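Local atomic coordinates of ActII protein (PDB entry 2OPT), a protein that probably binds operator DNA as a TetR-family transcriptional repressor and binds actinorhodin and its biosynthetic precursor (S)-DNPA. Residues Leu16-Ala21 / Asp25-Arg30. Sequence-based numbering, arbitrary orientation.
Sequences LGILDA and DALSMR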
ATOM      1  N   LEU A  16      -8.540  12.387 -18.949  1.00 24.97           N
ATOM      2  CA  LEU A  16      -7.980  11.072 -18.896  1.00 25.05           C
ATOM      3  C   LEU A  16      -7.018  10.846 -20.073  1.00 26.46           C
ATOM      4  O   LEU A  16      -6.010  10.180 -19.941  1.00 28.35           O
ATOM      5  CB  LEU A  16      -9.127  10.057 -18.954  1.00 26.54           C
ATOM      6  CG  LEU A  16      -8.669   8.586 -18.930  1.00 25.09           C
ATOM      7  CD1 LEU A  16      -7.890   8.271 -17.625  1.00 26.53           C
ATOM      8  CD2 LEU A  16      -9.892   7.659 -19.098  1.00 24.68           C
ATOM      9  N   GLY A  17      -7.317  11.440 -21.212  1.00 27.66           N
ATOM     10  CA  GLY A  17      -6.476  11.270 -22.411  1.00 27.56           C
ATOM     11  C   GLY A  17      -5.115  11.932 -22.147  1.00 28.85           C
ATOM     12  O   GLY A  17      -4.048  11.398 -22.490  1.00 30.01           O
ATOM     13  N   ILE A  18      -5.140  13.091 -21.503  1.00 29.77           N
ATOM     14  CA  ILE A  18      -3.897  13.814 -21.198  1.00 30.47           C
ATOM     15  C   ILE A  18      -3.062  12.963 -20.248  1.00 30.52           C
ATOM     16  O   ILE A  18      -1.893  12.720 -20.497  1.00 30.47           O
ATOM     17  CB  ILE A  18      -4.178  15.243 -20.604  1.00 30.28           C
ATOM     18  CG1 ILE A  18      -4.776  16.139 -21.711  1.00 31.71           C
ATOM     19  CG2 ILE A  18      -2.890  15.879 -20.021  1.00 28.33           C
ATOM     20  CD1 ILE A  18      -5.647  17.310 -21.152  1.00 29.29           C
ATOM     21  N   LEU A  19      -3.676  12.563 -19.146  1.00 29.28           N
ATOM     22  CA  LEU A  19      -3.097  11.642 -18.151  1.00 29.97           C
ATOM     23  C   LEU A  19      -2.478  10.405 -18.806  1.00 30.40           C
ATOM     24  O   LEU A  19      -1.355  10.027 -18.520  1.00 31.65           O
ATOM     25  CB  LEU A  19      -4.198  11.173 -17.223  1.00 30.73           C
ATOM     26  CG  LEU A  19      -4.245  11.399 -15.716  1.00 37.19           C
ATOM     27  CD1 LEU A  19      -5.010  10.249 -15.034  1.00 38.57           C
ATOM     28  CD2 LEU A  19      -2.853  11.460 -15.135  1.00 37.40           C
ATOM     29  N   ASP A  20      -3.234   9.738 -19.659  1.00 30.86           N
ATOM     30  CA  ASP A  20      -2.764   8.487 -20.277  1.00 32.53           C
ATOM     31  C   ASP A  20      -1.487   8.729 -21.091  1.00 33.14           C
ATOM     32  O   ASP A  20      -0.576   7.884 -21.113  1.00 33.58           O
ATOM     33  CB  ASP A  20      -3.876   7.882 -21.153  1.00 32.53           C
ATOM     34  CG  ASP A  20      -4.975   7.148 -20.313  1.00 34.85           C
ATOM     35  OD1 ASP A  20      -4.765   6.922 -19.121  1.00 33.46           O
ATOM     36  OD2 ASP A  20      -6.039   6.791 -20.852  1.00 36.85           O
ATOM     37  N   ALA A  21      -1.426   9.878 -21.763  1.00 31.78           N
ATOM     38  CA  ALA A  21      -0.337  10.125 -22.718  1.00 33.66           C
ATOM     39  C   ALA A  21       0.817  10.850 -22.061  1.00 33.97           C
ATOM     40  O   ALA A  21       1.945  10.745 -22.536  1.00 35.22           O
ATOM     41  CB  ALA A  21      -0.845  10.933 -23.945  1.00 33.00           C
ATOM     42  N   ASP A  25       1.419  15.026 -13.999  1.00 41.08           N
ATOM     43  CA  ASP A  25       1.901  16.395 -13.760  1.00 44.32           C
ATOM     44  C   ASP A  25       1.514  17.321 -14.921  1.00 43.78           C
ATOM     45  O   ASP A  25       1.258  18.503 -14.716  1.00 46.14           O
ATOM     46  CB  ASP A  25       3.396  16.439 -13.433  1.00 47.57           C
ATOM     47  CG  ASP A  25       3.732  15.812 -12.074  1.00 51.03           C
ATOM     48  OD1 ASP A  25       2.880  15.710 -11.173  1.00 56.05           O
ATOM     49  OD2 ASP A  25       4.887  15.399 -11.900  1.00 57.73           O
ATOM     50  N   ALA A  26       1.403  16.742 -16.114  1.00 41.49           N
ATOM     51  CA  ALA A  26       0.957  17.416 -17.332  1.00 40.40           C
ATOM     52  C   ALA A  26      -0.498  17.827 -17.279  1.00 38.97           C
ATOM     53  O   ALA A  26      -0.933  18.666 -18.075  1.00 38.44           O
ATOM     54  CB  ALA A  26       1.177  16.511 -18.521  1.00 39.28           C
ATOM     55  N   LEU A  27      -1.263  17.227 -16.349  1.00 38.07           N
ATOM     56  CA  LEU A  27      -2.694  17.501 -16.263  1.00 34.66           C
ATOM     57  C   LEU A  27      -2.970  18.646 -15.297  1.00 37.32           C
ATOM     58  O   LEU A  27      -3.182  18.403 -14.111  1.00 38.84           O
ATOM     59  CB  LEU A  27      -3.482  16.242 -15.876  1.00 34.00           C
ATOM     60  CG  LEU A  27      -5.011  16.405 -15.750  1.00 31.27           C
ATOM     61  CD1 LEU A  27      -5.615  16.887 -17.028  1.00 30.57           C
ATOM     62  CD2 LEU A  27      -5.642  15.071 -15.319  1.00 30.31           C
ATOM     63  N   SER A  28      -2.952  19.885 -15.813  1.00 37.17           N
ATOM     64  CA  SER A  28      -3.291  21.082 -15.054  1.00 39.40           C
ATOM     65  C   SER A  28      -4.613  21.555 -15.598  1.00 38.33           C
ATOM     66  O   SER A  28      -4.988  21.190 -16.709  1.00 36.62           O
ATOM     67  CB  SER A  28      -2.235  22.173 -15.261  1.00 40.93           C
ATOM     68  OG  SER A  28      -2.215  22.561 -16.612  1.00 42.03           O
ATOM     69  N   MET A  29      -5.324  22.380 -14.845  1.00 39.33           N
ATOM     70  CA  MET A  29      -6.623  22.937 -15.356  1.00 38.01           C
ATOM     71  C   MET A  29      -6.412  23.791 -16.618  1.00 38.33           C
ATOM     72  O   MET A  29      -7.218  23.774 -17.577  1.00 37.58           O
ATOM     73  CB  MET A  29      -7.311  23.739 -14.242  1.00 39.56           C
ATOM     74  CG  MET A  29      -7.764  22.841 -13.089  1.00 39.76           C
ATOM     75  SD  MET A  29      -8.529  21.259 -13.583  1.00 40.19           S
ATOM     76  CE  MET A  29     -10.218  21.771 -13.863  1.00 38.59           C
ATOM     77  N   ARG A  30      -5.300  24.494 -16.638  1.00 39.66           N
ATOM     78  CA  ARG A  30      -4.962  25.300 -17.791  0.60 41.13           C
ATOM     79  C   ARG A  30      -4.745  24.456 -19.048  1.00 39.89           C
ATOM     80  O   ARG A  30      -5.246  24.818 -20.125  1.00 39.67           O
ATOM     81  CB  ARG A  30      -3.749  26.164 -17.490  0.60 43.41           C
ATOM     82  CG  ARG A  30      -3.502  27.236 -18.504  0.60 47.54           C
ATOM     83  CD  ARG A  30      -2.508  28.250 -17.945  0.60 52.92           C
ATOM     84  NE  ARG A  30      -3.101  29.044 -16.855  0.60 53.45           N
ATOM     85  CZ  ARG A  30      -3.825  30.145 -17.031  0.60 53.63           C
ATOM     86  NH1 ARG A  30      -4.313  30.787 -15.967  0.60 53.27           N
ATOM     87  NH2 ARG A  30      -4.060  30.604 -18.267  0.60 53.68           N
TER
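In the DNA-binding domain of a TetR-like repressor, the turn leading into the predicted helix-turn-helix folds back on the helix before it, and here Leu27 of that turn meets Ile18 and Leu19 of helix 8-22. The forked end of a leucine can serve two neighbours at once, and Leu27 divides its methyls between these two residues. Leu27 CD2 abuts the branching carbon Leu19 CG at 3.9 Å, the two side chains crossing at a slant. CD1 turns to Ile18, whose side chain it crosses at about a right angle; Leu27 CD1 and Ile18 CD1 lie 4.1 Å apart, in van der Waals contact. A chi1 of 180°, with CG opposite the backbone N, places the fork of Leu27 where each methyl has one of the two helix residues beside it.

The predicted helix-turn-helix, residues 28-47, starts immediately after this leucine. Ser28 is the N-cap of helix 29-36, its OG accepting a hydrogen bond from the backbone N of Arg31, while the carbonyl of Leu27 is held by Arg50 NE.

Ile18 also reaches the backbone of the turn. Its rotamer (chi1 -69°) sets CG2 opposite the backbone N, where it meets the turn, while CG1 carries CD1 to Leu27. Ile18 CG2 lies 3.9 Å from Ala26 O, and the same methyl of Ile18 is 4.4 Å from Ala26 CB, a looser apolar contact. No hydrogen bond joins the two segments. Ile18 packs further on Leu32 of helix 29-36, whereas Leu19 rests on Val57 and Leu27 on Leu54, both of helix 50-61.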